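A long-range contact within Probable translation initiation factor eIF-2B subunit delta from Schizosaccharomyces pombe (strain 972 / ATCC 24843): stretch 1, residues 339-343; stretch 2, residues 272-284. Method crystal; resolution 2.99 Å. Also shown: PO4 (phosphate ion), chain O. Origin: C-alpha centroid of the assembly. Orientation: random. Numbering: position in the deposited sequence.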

ATOM      1  N   ILE G 339      -2.956  -1.969 -26.529  1.00 46.83           N
ATOM      2  CA  ILE G 339      -2.013  -0.935 -26.118  1.00 46.61           C
ATOM      3  C   ILE G 339      -0.585  -1.325 -26.482  1.00 54.91           C
ATOM      4  O   ILE G 339      -0.112  -2.399 -26.112  1.00 65.04           O
ATOM      5  CB  ILE G 339      -2.089  -0.670 -24.602  1.00 47.91           C
ATOM      6  CG1 ILE G 339      -3.490  -0.198 -24.213  1.00 39.66           C
ATOM      7  CG2 ILE G 339      -1.049   0.358 -24.185  1.00 47.47           C
ATOM      8  CD1 ILE G 339      -3.711  -0.123 -22.720  1.00 55.89           C
ATOM      9  N   PHE G 340       0.098  -0.448 -27.210  1.00 50.64           N
ATOM     10  CA  PHE G 340       1.474  -0.702 -27.622  1.00 42.61           C
ATOM     11  C   PHE G 340       2.429   0.293 -26.978  1.00 52.08           C
ATOM     12  O   PHE G 340       2.226   1.505 -27.057  1.00 63.93           O
ATOM     13  CB  PHE G 340       1.599  -0.643 -29.145  1.00 45.79           C
ATOM     14  CG  PHE G 340       1.093  -1.874 -29.842  1.00 37.84           C
ATOM     15  CD1 PHE G 340      -0.253  -2.197 -29.820  1.00 49.73           C
ATOM     16  CD2 PHE G 340       1.966  -2.705 -30.525  1.00 65.67           C
ATOM     17  CE1 PHE G 340      -0.720  -3.328 -30.462  1.00 65.29           C
ATOM     18  CE2 PHE G 340       1.504  -3.837 -31.171  1.00 70.32           C
ATOM     19  CZ  PHE G 340       0.159  -4.148 -31.139  1.00 57.56           C
ATOM     20  N   LEU G 341       3.473  -0.227 -26.342  1.00 50.54           N
ATOM     21  CA  LEU G 341       4.418   0.613 -25.620  1.00 51.29           C
ATOM     22  C   LEU G 341       5.855   0.402 -26.082  1.00 55.41           C
ATOM     23  O   LEU G 341       6.298  -0.729 -26.278  1.00 67.16           O
ATOM     24  CB  LEU G 341       4.320   0.347 -24.118  1.00 46.89           C
ATOM     25  CG  LEU G 341       2.932   0.477 -23.492  1.00 54.40           C
ATOM     26  CD1 LEU G 341       2.973   0.087 -22.026  1.00 43.62           C
ATOM     27  CD2 LEU G 341       2.402   1.893 -23.659  1.00 56.26           C
ATOM     28  N   GLY G 342       6.573   1.506 -26.260  1.00 62.10           N
ATOM     29  CA  GLY G 342       8.001   1.456 -26.497  1.00 53.74           C
ATOM     30  C   GLY G 342       8.700   1.616 -25.162  1.00 67.36           C
ATOM     31  O   GLY G 342       8.178   2.273 -24.263  1.00 86.93           O
ATOM     32  N   GLY G 343       9.875   1.013 -25.022  1.00 63.23           N
ATOM     33  CA  GLY G 343      10.572   1.039 -23.752  1.00 56.91           C
ATOM     34  C   GLY G 343      11.943   1.678 -23.804  1.00 67.56           C
ATOM     35  O   GLY G 343      12.710   1.458 -24.741  1.00 80.96           O
TER
HETATM   36  P   PO4 O 501      12.122   5.257 -28.295  1.00136.00           P
HETATM   37  O1  PO4 O 501      11.027   4.253 -28.565  1.00107.39           O
HETATM   38  O2  PO4 O 501      11.596   6.338 -27.381  1.00 94.43           O
HETATM   39  O3  PO4 O 501      13.291   4.562 -27.637  1.00 91.98           O
HETATM   40  O4  PO4 O 501      12.572   5.874 -29.597  1.00118.90           O
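Stretch 2 272-284: LTYLHSSTVNDVL

Stretch 2 meets stretch 1 first as a strand, then as a helix. Residues 272-274 are extended and run parallel to strand 339-342, the axes 5.0 Å apart at closest and crossing at -27°. After a loop in which Leu275 takes a positive phi, helix 278-284 returns at 137° to strand 339-342, with a closest axial approach of 7.1 Å.

The strand pairing rests on one backbone hydrogen bond, Phe340 N to Leu272 O, 3.0 Å and nearly straight. Ile339 registers with Leu272 (CA to CA, 4.7 Å), so their side chains share a face of the sheet and pack Ile339 CG1 against Leu272 CB at 4.0 Å.

The helix contacts the strand mainly through apolar side chains. Val280 and Val283, three residues apart and so nearly one helical turn, both point toward the strand: Val280 CG1 lies 3.7 Å from Phe340 CB, and Val283 CG1 approaches Phe340 CE2 obliquely at 4.2 Å. Against the backbone, Val280 CG2 also reaches Gly342 N at 3.4 Å.

The absence of a side chain at Gly342 leaves room for Ser277 OG, 3.6 Å from Gly342 CA; an ideal CB on Gly342 would clash with that oxygen. The same hydroxyl caps the helix, accepting a weak bond from Val280 N (3.4 Å to Ser277 OG), and donates to phosphate, Ser277 OG to PO4 O1, at 3.1 Å.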

ATOM      1  N   LEU G 272      -3.704   1.980 -28.816  1.00 47.12           N
ATOM      2  CA  LEU G 272      -3.262   3.122 -28.028  1.00 49.76           C
ATOM      3  C   LEU G 272      -1.741   3.212 -27.981  1.00 54.59           C
ATOM      4  O   LEU G 272      -1.070   2.301 -27.497  1.00 56.99           O
ATOM      5  CB  LEU G 272      -3.829   3.038 -26.605  1.00 47.02           C
ATOM      6  CG  LEU G 272      -3.805   4.280 -25.703  1.00 48.98           C
ATOM      7  CD1 LEU G 272      -4.850   4.143 -24.611  1.00 51.95           C
ATOM      8  CD2 LEU G 272      -2.434   4.518 -25.079  1.00 49.88           C
ATOM      9  N   THR G 273      -1.210   4.343 -28.392  1.00 49.98           N
ATOM     10  CA  THR G 273       0.191   4.598 -28.231  1.00 60.96           C
ATOM     11  C   THR G 273       0.337   5.831 -27.406  1.00 58.44           C
ATOM     12  O   THR G 273      -0.420   6.743 -27.574  1.00 49.62           O
ATOM     13  CB  THR G 273       0.856   4.873 -29.554  1.00 58.00           C
ATOM     14  OG1 THR G 273       2.195   5.295 -29.316  1.00 60.04           O
ATOM     15  CG2 THR G 273       0.138   5.946 -30.248  1.00 54.94           C
ATOM     16  N   TYR G 274       1.311   5.857 -26.515  1.00 52.88           N
ATOM     17  CA  TYR G 274       1.488   6.982 -25.636  1.00 54.14           C
ATOM     18  C   TYR G 274       2.710   7.722 -26.120  1.00 48.60           C
ATOM     19  O   TYR G 274       3.697   7.142 -26.456  1.00 63.14           O
ATOM     20  CB  TYR G 274       1.489   6.472 -24.212  1.00 40.41           C
ATOM     21  CG  TYR G 274       1.863   7.460 -23.161  1.00 44.10           C
ATOM     22  CD1 TYR G 274       1.267   8.683 -23.082  1.00 59.89           C
ATOM     23  CD2 TYR G 274       2.794   7.153 -22.241  1.00 45.52           C
ATOM     24  CE1 TYR G 274       1.616   9.575 -22.109  1.00 57.80           C
ATOM     25  CE2 TYR G 274       3.150   8.040 -21.279  1.00 51.46           C
ATOM     26  CZ  TYR G 274       2.554   9.241 -21.221  1.00 55.92           C
ATOM     27  OH  TYR G 274       2.922  10.092 -20.242  1.00 56.77           O
ATOM     28  N   LEU G 275       2.636   9.033 -26.126  1.00 54.48           N
ATOM     29  CA  LEU G 275       3.748   9.857 -26.507  1.00 57.98           C
ATOM     30  C   LEU G 275       4.306   9.721 -27.914  1.00 63.03           C
ATOM     31  O   LEU G 275       3.567   9.769 -28.856  1.00 74.07           O
ATOM     32  CB  LEU G 275       4.737   9.750 -25.391  1.00 52.04           C
ATOM     33  CG  LEU G 275       4.086  10.345 -24.156  1.00 54.00           C
ATOM     34  CD1 LEU G 275       4.955  10.171 -22.945  1.00 45.65           C
ATOM     35  CD2 LEU G 275       3.828  11.807 -24.362  1.00 62.43           C
ATOM     36  N   HIS G 276       5.611   9.592 -28.051  1.00 61.58           N
ATOM     37  CA  HIS G 276       6.210   9.564 -29.339  1.00 64.39           C
ATOM     38  C   HIS G 276       7.249   8.477 -29.199  1.00 68.76           C
ATOM     39  O   HIS G 276       8.271   8.703 -28.617  1.00 59.08           O
ATOM     40  CB  HIS G 276       6.906  10.809 -29.821  1.00 65.35           C
ATOM     41  CG  HIS G 276       7.449  10.748 -31.207  1.00 73.43           C
ATOM     42  ND1 HIS G 276       6.735  10.258 -32.269  1.00 79.02           N
ATOM     43  CD2 HIS G 276       8.631  11.156 -31.710  1.00 78.98           C
ATOM     44  CE1 HIS G 276       7.461  10.341 -33.362  1.00 78.78           C
ATOM     45  NE2 HIS G 276       8.615  10.887 -33.050  1.00 76.88           N
ATOM     46  N   SER G 277       6.987   7.316 -29.770  1.00 79.44           N
ATOM     47  CA  SER G 277       7.908   6.204 -29.700  1.00 73.96           C
ATOM     48  C   SER G 277       8.277   5.766 -31.081  1.00 71.88           C
ATOM     49  O   SER G 277       7.408   5.535 -31.901  1.00 70.16           O
ATOM     50  CB  SER G 277       7.244   5.041 -29.014  1.00 77.24           C
ATOM     51  OG  SER G 277       8.013   3.878 -29.168  1.00 79.59           O
ATOM     52  N   SER G 278       9.565   5.647 -31.348  1.00 76.88           N
ATOM     53  CA  SER G 278       9.982   5.270 -32.670  1.00 69.81           C
ATOM     54  C   SER G 278       9.498   3.887 -32.989  1.00 74.23           C
ATOM     55  O   SER G 278       8.840   3.674 -33.976  1.00 69.81           O
ATOM     56  CB  SER G 278      11.496   5.293 -32.728  1.00 81.64           C
ATOM     57  OG  SER G 278      12.024   5.845 -31.539  1.00 96.42           O
ATOM     58  N   THR G 279       9.726   2.957 -32.088  1.00 77.54           N
ATOM     59  CA  THR G 279       9.393   1.562 -32.353  1.00 68.07           C
ATOM     60  C   THR G 279       7.904   1.363 -32.620  1.00 66.24           C
ATOM     61  O   THR G 279       7.524   0.716 -33.596  1.00 70.33           O
ATOM     62  CB  THR G 279       9.815   0.659 -31.180  1.00 75.20           C
ATOM     63  OG1 THR G 279      11.207   0.855 -30.900  1.00 85.20           O
ATOM     64  CG2 THR G 279       9.569  -0.803 -31.517  1.00 68.05           C
ATOM     65  N   VAL G 280       7.066   1.925 -31.754  1.00 61.41           N
ATOM     66  CA  VAL G 280       5.620   1.782 -31.885  1.00 60.37           C
ATOM     67  C   VAL G 280       5.106   2.486 -33.139  1.00 70.31           C
ATOM     68  O   VAL G 280       4.217   1.977 -33.825  1.00 71.59           O
ATOM     69  CB  VAL G 280       4.887   2.334 -30.647  1.00 60.22           C
ATOM     70  CG1 VAL G 280       3.383   2.163 -30.795  1.00 49.04           C
ATOM     71  CG2 VAL G 280       5.380   1.637 -29.393  1.00 65.67           C
ATOM     72  N   ASN G 281       5.673   3.652 -33.439  1.00 66.01           N
ATOM     73  CA  ASN G 281       5.315   4.383 -34.650  1.00 66.32           C
ATOM     74  C   ASN G 281       5.607   3.563 -35.900  1.00 73.70           C
ATOM     75  O   ASN G 281       4.802   3.528 -36.832  1.00 70.28           O
ATOM     76  CB  ASN G 281       6.060   5.717 -34.718  1.00 69.78           C
ATOM     77  CG  ASN G 281       5.592   6.702 -33.665  1.00 76.32           C
ATOM     78  OD1 ASN G 281       4.427   6.700 -33.269  1.00 76.17           O
ATOM     79  ND2 ASN G 281       6.504   7.548 -33.203  1.00 70.31           N
ATOM     80  N   ASP G 282       6.759   2.900 -35.912  1.00 68.11           N
ATOM     81  CA  ASP G 282       7.140   2.047 -37.031  1.00 61.59           C
ATOM     82  C   ASP G 282       6.179   0.872 -37.177  1.00 65.92           C
ATOM     83  O   ASP G 282       5.856   0.465 -38.290  1.00 65.44           O
ATOM     84  CB  ASP G 282       8.573   1.536 -36.859  1.00 74.00           C
ATOM     85  CG  ASP G 282       9.610   2.598 -37.164  1.00 78.66           C
ATOM     86  OD1 ASP G 282       9.273   3.575 -37.866  1.00 79.49           O
ATOM     87  OD2 ASP G 282      10.764   2.453 -36.709  1.00 76.94           O
ATOM     88  N   VAL G 283       5.725   0.336 -36.048  1.00 66.44           N
ATOM     89  CA  VAL G 283       4.778  -0.774 -36.051  1.00 59.75           C
ATOM     90  C   VAL G 283       3.459  -0.364 -36.698  1.00 59.04           C
ATOM     91  O   VAL G 283       2.923  -1.078 -37.545  1.00 63.96           O
ATOM     92  CB  VAL G 283       4.504  -1.290 -34.621  1.00 52.80           C
ATOM     93  CG1 VAL G 283       3.359  -2.293 -34.622  1.00 47.72           C
ATOM     94  CG2 VAL G 283       5.759  -1.911 -34.031  1.00 62.82           C
ATOM     95  N   LEU G 284       2.952   0.797 -36.299  1.00 69.24           N
ATOM     96  CA  LEU G 284       1.676   1.296 -36.799  1.00 63.70           C
ATOM     97  C   LEU G 284       1.741   1.655 -38.280  1.00 60.54           C
ATOM     98  O   LEU G 284       0.863   1.276 -39.055  1.00 58.03           O
ATOM     99  CB  LEU G 284       1.229   2.513 -35.986  1.00 62.87           C
ATOM    100  CG  LEU G 284       0.886   2.240 -34.521  1.00 63.27           C
ATOM    101  CD1 LEU G 284       0.690   3.543 -33.766  1.00 60.99           C
ATOM    102  CD2 LEU G 284      -0.356   1.367 -34.421  1.00 62.92           C
TER